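Local coordinates for disulfide isomerase DsbG N-terminal domain-containing protein (Helicobacter pylori, PDB 3TDG) that probably acts as a periplasmic thiol-disulfide oxidoreductase of the Dsb family, pairing a thioredoxin-fold domain with an N-terminal domain of the DsbG type, at residues Asp33-Val38 with Leu77-Asp82; Leu50-Leu55 with Asp60-Val65. All blocks are in the same frame, centred on the assembly; numbering follows the deposited sequence.

Contact 1 of 2, residues Asp33-Val38 with Leu77-Asp82; sequences DNLVSV and LVVSKD
Leu35, Asp82 and Val79 supply most of the surface that joins the first turn of helix 33-43 to the end of strand 74-79. Leu35 and Val79 meet through single methyls, CD2 of Leu35 lying 4.1 Å from CG1 of Val79, with the two side chains crossing at about a right angle. Val79 has CG1 anti to its own nitrogen (chi1 177°), which carries that methyl out to the helix. Ile86 of strand 85-88 touches both residues, and Ile49 reaches Leu35 from strand 48-54, so this apolar pair is part of a larger buried layer.

In the turn that follows, the chemistry becomes polar. Asn34 ND2 donates to the backbone O of Asp82 over 2.8 Å, a bent bond (138° at the hydrogen) whose donor stands 28° off the carbonyl plane; the same amide nitrogen also binds Asn84 OD1. The carboxylate of Asp82 turns back instead to its own turn, where OD2 accepts from Ser80 OG at 2.7 Å, while OD1 is bonded to Asn84 ND2. Helix and turn are thus tied by polar groups beside the apolar pair: the packing of an N-terminal helix on one face of an antiparallel sheet, within the DsbG-type N-terminal domain.

Contact 2 of 2, residues Leu50-Leu55 with Asp60-Val65; sequences LEIKPL and DLKMVV
Strands 50-54 and 62-65 run antiparallel, their axes 4.6 Å apart at an angle of 165°, and Lys53 and Met63 form a hydrogen-bonded pair through Lys53 N to Met63 O (2.8 Å) and Met63 N to Lys53 O (2.7 Å). Between the bonded pairs, Ile52 stands opposite Val64 as a non-hydrogen-bonded pair. Further along, Val65 N donates to Glu51 O, and Val65 O takes a good bond from Leu50 N at 2.9 Å but a weak one from Glu51 N. Two residues therefore face one, which makes this a classic beta bulge.

Met63 loses the most area here. The chain of Met63 bends at chi2 (-83°) and again at chi3, bringing Met63 CE alongside Lys53, 4.0 Å from Lys53 CB, and to 3.7 Å from Glu51 OE2. The extended Glu51 lies beside Val65, both pointing the same way. Glu51 OE2 accepts from Lys53 NZ at 3.2 Å, the ammonium standing above the carboxylate plane, while OE1 forms a salt bridge with Lys110 of helix 98-129; two cations would probably favour the ionised carboxylate. Leu103 and Thr107 of that helix pack over this face, on Lys53 and on Met63 and Val65 respectively.

On the other face the aliphatic part of Lys62 crosses Ile52, with Lys62 CE 3.8 Å from Ile52 CG2. Toward the turn, Leu55 packs by CD2 on Met63 CB and by CD1 on Leu61 CB, and a water accepts from Leu55 N and probably donates to Leu61 O, bridging the two backbones. The whole is a bulged beta hairpin, the first two strands of the antiparallel sheet on which the long helix 98-129 lies.

How the contacts relate
Both contacts involve the same antiparallel sheet, in which strands 62-67 and 74-79 are neighbours: Leu77 N probably bonds to Val64 O, and Val79 O to Lys62 N. Contact 1 joins a helix to the sheet through few side chains, with a buried apolar pair and, beside it, a more exposed polar bond; contact 2 is held mainly by backbone bonds between adjacent strands and buries over three times the surface. Each combines buried and exposed residues. In contact 2 the exposed ones lie largely on the outermost strand 48-54, and Glu51 and Lys53 on it engage the long helix. Leu61 and Val78, which touch each other, also reach the second subunit, placing both contacts beside the dimer interface.

Contact 1 of 2, residues Asp33-Val38 with Leu77-Asp82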
ATOM      1  N   ASP A  33     -16.223  29.875 -12.981  1.00 59.17           N
ATOM      2  CA  ASP A  33     -15.843  29.330 -14.240  1.00 58.19           C
ATOM      3  C   ASP A  33     -14.354  29.305 -14.393  1.00 56.40           C
ATOM      4  O   ASP A  33     -13.829  28.452 -15.063  1.00 55.66           O
ATOM      5  CB  ASP A  33     -16.463  30.129 -15.364  1.00 58.76           C
ATOM      6  CG  ASP A  33     -17.955  30.050 -15.352  1.00 61.53           C
ATOM      7  OD1 ASP A  33     -18.476  28.925 -15.355  1.00 62.99           O
ATOM      8  OD2 ASP A  33     -18.611  31.114 -15.329  1.00 64.43           O
ATOM      9  N   ASN A  34     -13.665  30.241 -13.785  1.00 54.00           N
ATOM     10  CA  ASN A  34     -12.246  30.266 -13.997  1.00 52.26           C
ATOM     11  C   ASN A  34     -11.508  29.064 -13.439  1.00 50.30           C
ATOM     12  O   ASN A  34     -10.632  28.535 -14.076  1.00 49.56           O
ATOM     13  CB  ASN A  34     -11.624  31.537 -13.497  1.00 52.85           C
ATOM     14  CG  ASN A  34     -10.285  31.758 -14.086  1.00 54.48           C
ATOM     15  OD1 ASN A  34     -10.111  31.684 -15.282  1.00 56.44           O
ATOM     16  ND2 ASN A  34      -9.316  32.009 -13.253  1.00 55.78           N
ATOM     17  N   LEU A  35     -11.863  28.644 -12.243  1.00 48.07           N
ATOM     18  CA  LEU A  35     -11.203  27.508 -11.656  1.00 46.34           C
ATOM     19  C   LEU A  35     -11.481  26.263 -12.461  1.00 44.55           C
ATOM     20  O   LEU A  35     -10.596  25.519 -12.743  1.00 43.58           O
ATOM     21  CB  LEU A  35     -11.561  27.340 -10.182  1.00 45.97           C
ATOM     22  CG  LEU A  35     -12.662  26.412  -9.721  1.00 46.62           C
ATOM     23  CD1 LEU A  35     -12.217  25.025  -9.704  1.00 45.97           C
ATOM     24  CD2 LEU A  35     -13.078  26.801  -8.366  1.00 45.89           C
ATOM     25  N   VAL A  36     -12.722  26.079 -12.844  1.00 43.27           N
ATOM     26  CA  VAL A  36     -13.121  24.954 -13.658  1.00 42.91           C
ATOM     27  C   VAL A  36     -12.330  24.932 -14.940  1.00 42.33           C
ATOM     28  O   VAL A  36     -11.912  23.920 -15.395  1.00 41.58           O
ATOM     29  CB  VAL A  36     -14.613  25.000 -13.998  1.00 43.06           C
ATOM     30  CG1 VAL A  36     -14.950  23.945 -14.957  1.00 43.90           C
ATOM     31  CG2 VAL A  36     -15.426  24.809 -12.784  1.00 42.82           C
ATOM     32  N   SER A  37     -12.122  26.085 -15.513  1.00 41.90           N
ATOM     33  CA  SER A  37     -11.455  26.157 -16.771  1.00 42.23           C
ATOM     34  C   SER A  37      -9.956  25.965 -16.625  1.00 41.49           C
ATOM     35  O   SER A  37      -9.333  25.355 -17.445  1.00 41.10           O
ATOM     36  CB  SER A  37     -11.825  27.459 -17.454  1.00 42.52           C
ATOM     37  OG  SER A  37     -10.715  28.081 -18.000  1.00 46.09           O
ATOM     38  N   VAL A  38      -9.400  26.450 -15.540  1.00 40.44           N
ATOM     39  CA  VAL A  38      -8.006  26.238 -15.291  1.00 39.78           C
ATOM     40  C   VAL A  38      -7.719  24.752 -15.121  1.00 39.29           C
ATOM     41  O   VAL A  38      -6.757  24.254 -15.623  1.00 38.92           O
ATOM     42  CB  VAL A  38      -7.526  27.024 -14.097  1.00 39.90           C
ATOM     43  CG1 VAL A  38      -6.143  26.686 -13.797  1.00 39.35           C
ATOM     44  CG2 VAL A  38      -7.648  28.474 -14.348  1.00 39.79           C
ATOM     45  N   LEU A  77     -10.175  21.659  -1.937  1.00 38.61           N
ATOM     46  CA  LEU A  77      -9.183  22.586  -2.478  1.00 38.91           C
ATOM     47  C   LEU A  77      -9.166  23.906  -1.714  1.00 39.72           C
ATOM     48  O   LEU A  77     -10.182  24.323  -1.134  1.00 39.50           O
ATOM     49  CB  LEU A  77      -9.547  22.923  -3.938  1.00 38.76           C
ATOM     50  CG  LEU A  77      -9.950  21.788  -4.897  1.00 37.55           C
ATOM     51  CD1 LEU A  77     -10.542  22.360  -6.202  1.00 35.74           C
ATOM     52  CD2 LEU A  77      -8.747  20.893  -5.176  1.00 35.52           C
ATOM     53  N   VAL A  78      -8.030  24.583  -1.766  1.00 40.66           N
ATOM     54  CA  VAL A  78      -7.981  26.017  -1.461  1.00 42.22           C
ATOM     55  C   VAL A  78      -7.788  26.738  -2.797  1.00 42.48           C
ATOM     56  O   VAL A  78      -6.916  26.371  -3.597  1.00 42.42           O
ATOM     57  CB  VAL A  78      -6.881  26.351  -0.399  1.00 42.55           C
ATOM     58  CG1 VAL A  78      -6.673  27.846  -0.268  1.00 44.45           C
ATOM     59  CG2 VAL A  78      -7.296  25.786   0.961  1.00 42.60           C
ATOM     60  N   VAL A  79      -8.634  27.730  -3.050  1.00 43.37           N
ATOM     61  CA  VAL A  79      -8.682  28.417  -4.339  1.00 44.56           C
ATOM     62  C   VAL A  79      -8.641  29.945  -4.142  1.00 45.61           C
ATOM     63  O   VAL A  79      -9.317  30.482  -3.257  1.00 45.76           O
ATOM     64  CB  VAL A  79      -9.951  27.997  -5.140  1.00 44.27           C
ATOM     65  CG1 VAL A  79     -10.063  28.753  -6.452  1.00 43.91           C
ATOM     66  CG2 VAL A  79      -9.972  26.482  -5.401  1.00 44.45           C
ATOM     67  N   SER A  80      -7.844  30.638  -4.951  1.00 46.35           N
ATOM     68  CA  SER A  80      -7.823  32.107  -4.922  1.00 47.75           C
ATOM     69  C   SER A  80      -9.156  32.709  -5.399  1.00 48.74           C
ATOM     70  O   SER A  80      -9.978  32.016  -6.018  1.00 48.32           O
ATOM     71  CB  SER A  80      -6.649  32.667  -5.732  1.00 47.81           C
ATOM     72  OG  SER A  80      -6.745  32.297  -7.096  1.00 47.87           O
ATOM     73  N   LYS A  81      -9.355  33.992  -5.085  1.00 50.17           N
ATOM     74  CA  LYS A  81     -10.548  34.758  -5.478  1.00 51.65           C
ATOM     75  C   LYS A  81     -10.826  34.734  -6.972  1.00 51.34           C
ATOM     76  O   LYS A  81     -11.973  34.565  -7.397  1.00 51.77           O
ATOM     77  CB  LYS A  81     -10.405  36.223  -5.031  1.00 52.57           C
ATOM     78  CG  LYS A  81     -10.940  36.520  -3.645  1.00 55.40           C
ATOM     79  CD  LYS A  81     -11.029  38.033  -3.423  1.00 58.69           C
ATOM     80  CE  LYS A  81     -11.762  38.379  -2.128  1.00 60.43           C
ATOM     81  NZ  LYS A  81     -13.244  38.146  -2.228  1.00 61.96           N
ATOM     82  N   ASP A  82      -9.784  34.925  -7.777  1.00 51.10           N
ATOM     83  CA  ASP A  82      -9.964  34.914  -9.224  1.00 50.51           C
ATOM     84  C   ASP A  82     -10.031  33.489  -9.822  1.00 49.89           C
ATOM     85  O   ASP A  82     -10.248  33.334 -11.015  1.00 49.79           O
ATOM     86  CB  ASP A  82      -8.887  35.767  -9.904  1.00 50.71           C
ATOM     87  CG  ASP A  82      -7.484  35.264  -9.641  1.00 52.05           C
ATOM     88  OD1 ASP A  82      -6.540  35.913 -10.138  1.00 53.91           O
ATOM     89  OD2 ASP A  82      -7.305  34.218  -8.963  1.00 52.46           O
TER

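Contact 2 of 2, residues Leu50-Leu55 with Asp60-Val65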
ATOM      1  N   LEU A  50     -19.058  21.770  -5.718  1.00 48.80           N
ATOM      2  CA  LEU A  50     -20.084  21.342  -4.754  1.00 49.98           C
ATOM      3  C   LEU A  50     -20.261  22.281  -3.556  1.00 50.93           C
ATOM      4  O   LEU A  50     -21.362  22.410  -3.032  1.00 51.42           O
ATOM      5  CB  LEU A  50     -19.796  19.932  -4.227  1.00 49.49           C
ATOM      6  CG  LEU A  50     -19.526  18.813  -5.230  1.00 49.38           C
ATOM      7  CD1 LEU A  50     -18.821  17.668  -4.519  1.00 48.26           C
ATOM      8  CD2 LEU A  50     -20.809  18.334  -5.891  1.00 47.62           C
ATOM      9  N   GLU A  51     -19.183  22.924  -3.119  1.00 51.55           N
ATOM     10  CA  GLU A  51     -19.192  23.653  -1.856  1.00 52.41           C
ATOM     11  C   GLU A  51     -18.128  24.753  -1.873  1.00 52.35           C
ATOM     12  O   GLU A  51     -16.993  24.525  -2.315  1.00 52.26           O
ATOM     13  CB  GLU A  51     -18.931  22.655  -0.719  1.00 52.50           C
ATOM     14  CG  GLU A  51     -19.209  23.151   0.680  1.00 55.19           C
ATOM     15  CD  GLU A  51     -18.657  22.211   1.763  1.00 57.89           C
ATOM     16  OE1 GLU A  51     -18.596  20.980   1.547  1.00 58.30           O
ATOM     17  OE2 GLU A  51     -18.280  22.711   2.842  1.00 59.93           O
ATOM     18  N   ILE A  52     -18.498  25.948  -1.421  1.00 52.38           N
ATOM     19  CA  ILE A  52     -17.530  27.043  -1.240  1.00 52.67           C
ATOM     20  C   ILE A  52     -17.657  27.616   0.174  1.00 53.10           C
ATOM     21  O   ILE A  52     -18.757  27.951   0.606  1.00 53.60           O
ATOM     22  CB  ILE A  52     -17.714  28.179  -2.284  1.00 52.69           C
ATOM     23  CG1 ILE A  52     -17.582  27.644  -3.718  1.00 53.14           C
ATOM     24  CG2 ILE A  52     -16.703  29.314  -2.043  1.00 52.33           C
ATOM     25  CD1 ILE A  52     -18.233  28.554  -4.790  1.00 54.48           C
ATOM     26  N   LYS A  53     -16.540  27.711   0.893  1.00 53.23           N
ATOM     27  CA  LYS A  53     -16.525  28.237   2.262  1.00 53.58           C
ATOM     28  C   LYS A  53     -15.354  29.203   2.467  1.00 53.82           C
ATOM     29  O   LYS A  53     -14.264  28.958   1.953  1.00 53.34           O
ATOM     30  CB  LYS A  53     -16.429  27.102   3.287  1.00 53.53           C
ATOM     31  CG  LYS A  53     -17.671  26.247   3.415  1.00 54.12           C
ATOM     32  CD  LYS A  53     -18.886  27.083   3.801  1.00 55.50           C
ATOM     33  CE  LYS A  53     -20.159  26.286   3.617  1.00 57.08           C
ATOM     34  NZ  LYS A  53     -20.006  24.955   4.260  1.00 58.03           N
ATOM     35  N   PRO A  54     -15.517  30.244   3.248  1.00 53.80           N
ATOM     36  CA  PRO A  54     -14.436  31.193   3.477  1.00 54.17           C
ATOM     37  C   PRO A  54     -13.454  30.732   4.522  1.00 54.65           C
ATOM     38  O   PRO A  54     -13.800  29.908   5.311  1.00 54.79           O
ATOM     39  CB  PRO A  54     -15.175  32.409   3.991  1.00 54.28           C
ATOM     40  CG  PRO A  54     -16.368  31.879   4.618  1.00 53.90           C
ATOM     41  CD  PRO A  54     -16.763  30.670   3.879  1.00 54.17           C
ATOM     42  N   LEU A  55     -12.247  31.268   4.522  1.00 55.55           N
ATOM     43  CA  LEU A  55     -11.287  31.001   5.578  1.00 56.56           C
ATOM     44  C   LEU A  55     -11.025  32.239   6.413  1.00 57.57           C
ATOM     45  O   LEU A  55     -10.773  33.295   5.893  1.00 57.62           O
ATOM     46  CB  LEU A  55      -9.972  30.526   5.012  1.00 56.32           C
ATOM     47  CG  LEU A  55      -9.889  29.303   4.128  1.00 55.87           C
ATOM     48  CD1 LEU A  55      -8.484  29.172   3.679  1.00 55.33           C
ATOM     49  CD2 LEU A  55     -10.311  28.107   4.868  1.00 54.66           C
ATOM     50  N   ASP A  60      -7.972  36.285   0.504  1.00 62.82           N
ATOM     51  CA  ASP A  60      -8.035  35.906  -0.891  1.00 62.34           C
ATOM     52  C   ASP A  60      -8.412  34.432  -1.094  1.00 61.38           C
ATOM     53  O   ASP A  60      -9.000  34.079  -2.072  1.00 61.60           O
ATOM     54  CB  ASP A  60      -6.731  36.236  -1.604  1.00 62.74           C
ATOM     55  CG  ASP A  60      -6.743  35.836  -3.073  1.00 64.41           C
ATOM     56  OD1 ASP A  60      -7.559  36.351  -3.831  1.00 66.06           O
ATOM     57  OD2 ASP A  60      -5.919  35.011  -3.475  1.00 65.41           O
ATOM     58  N   LEU A  61      -8.073  33.584  -0.152  1.00 59.63           N
ATOM     59  CA  LEU A  61      -8.280  32.145  -0.298  1.00 57.78           C
ATOM     60  C   LEU A  61      -9.615  31.628   0.217  1.00 56.67           C
ATOM     61  O   LEU A  61     -10.035  31.970   1.323  1.00 57.03           O
ATOM     62  CB  LEU A  61      -7.142  31.397   0.379  1.00 57.83           C
ATOM     63  CG  LEU A  61      -5.756  31.646  -0.203  1.00 57.58           C
ATOM     64  CD1 LEU A  61      -4.761  30.831   0.579  1.00 57.44           C
ATOM     65  CD2 LEU A  61      -5.713  31.291  -1.696  1.00 57.16           C
ATOM     66  N   LYS A  62     -10.273  30.799  -0.595  1.00 54.97           N
ATOM     67  CA  LYS A  62     -11.511  30.120  -0.203  1.00 53.58           C
ATOM     68  C   LYS A  62     -11.350  28.592  -0.216  1.00 52.04           C
ATOM     69  O   LYS A  62     -10.502  28.056  -0.926  1.00 51.18           O
ATOM     70  CB  LYS A  62     -12.671  30.512  -1.129  1.00 54.19           C
ATOM     71  CG  LYS A  62     -12.821  32.027  -1.377  1.00 57.22           C
ATOM     72  CD  LYS A  62     -14.215  32.360  -1.887  1.00 60.49           C
ATOM     73  CE  LYS A  62     -15.196  32.540  -0.730  1.00 62.62           C
ATOM     74  NZ  LYS A  62     -14.961  33.840  -0.025  1.00 64.84           N
ATOM     75  N   MET A  63     -12.181  27.909   0.563  1.00 50.07           N
ATOM     76  CA  MET A  63     -12.233  26.457   0.581  1.00 49.05           C
ATOM     77  C   MET A  63     -13.287  26.001  -0.424  1.00 47.49           C
ATOM     78  O   MET A  63     -14.444  26.413  -0.341  1.00 47.04           O
ATOM     79  CB  MET A  63     -12.566  25.961   1.984  1.00 49.16           C
ATOM     80  CG  MET A  63     -12.120  24.537   2.276  1.00 52.28           C
ATOM     81  SD  MET A  63     -13.287  23.310   1.694  1.00 57.82           S
ATOM     82  CE  MET A  63     -14.669  23.580   2.811  1.00 56.65           C
ATOM     83  N   VAL A  64     -12.867  25.172  -1.384  1.00 45.10           N
ATOM     84  CA  VAL A  64     -13.756  24.644  -2.420  1.00 43.25           C
ATOM     85  C   VAL A  64     -13.663  23.119  -2.482  1.00 42.00           C
ATOM     86  O   VAL A  64     -12.558  22.550  -2.494  1.00 42.09           O
ATOM     87  CB  VAL A  64     -13.412  25.237  -3.817  1.00 43.09           C
ATOM     88  CG1 VAL A  64     -14.394  24.761  -4.883  1.00 42.61           C
ATOM     89  CG2 VAL A  64     -13.404  26.776  -3.779  1.00 43.34           C
ATOM     90  N   VAL A  65     -14.815  22.459  -2.494  1.00 40.65           N
ATOM     91  CA  VAL A  65     -14.884  21.027  -2.781  1.00 39.56           C
ATOM     92  C   VAL A  65     -15.472  20.837  -4.179  1.00 39.40           C
ATOM     93  O   VAL A  65     -16.459  21.494  -4.540  1.00 39.37           O
ATOM     94  CB  VAL A  65     -15.686  20.257  -1.709  1.00 39.35           C
ATOM     95  CG1 VAL A  65     -15.741  18.741  -2.019  1.00 37.57           C
ATOM     96  CG2 VAL A  65     -15.046  20.485  -0.341  1.00 39.43           C
TER
HETATM   97  O   HOH W   1     -12.155  33.639   2.837  1.00 56.92           O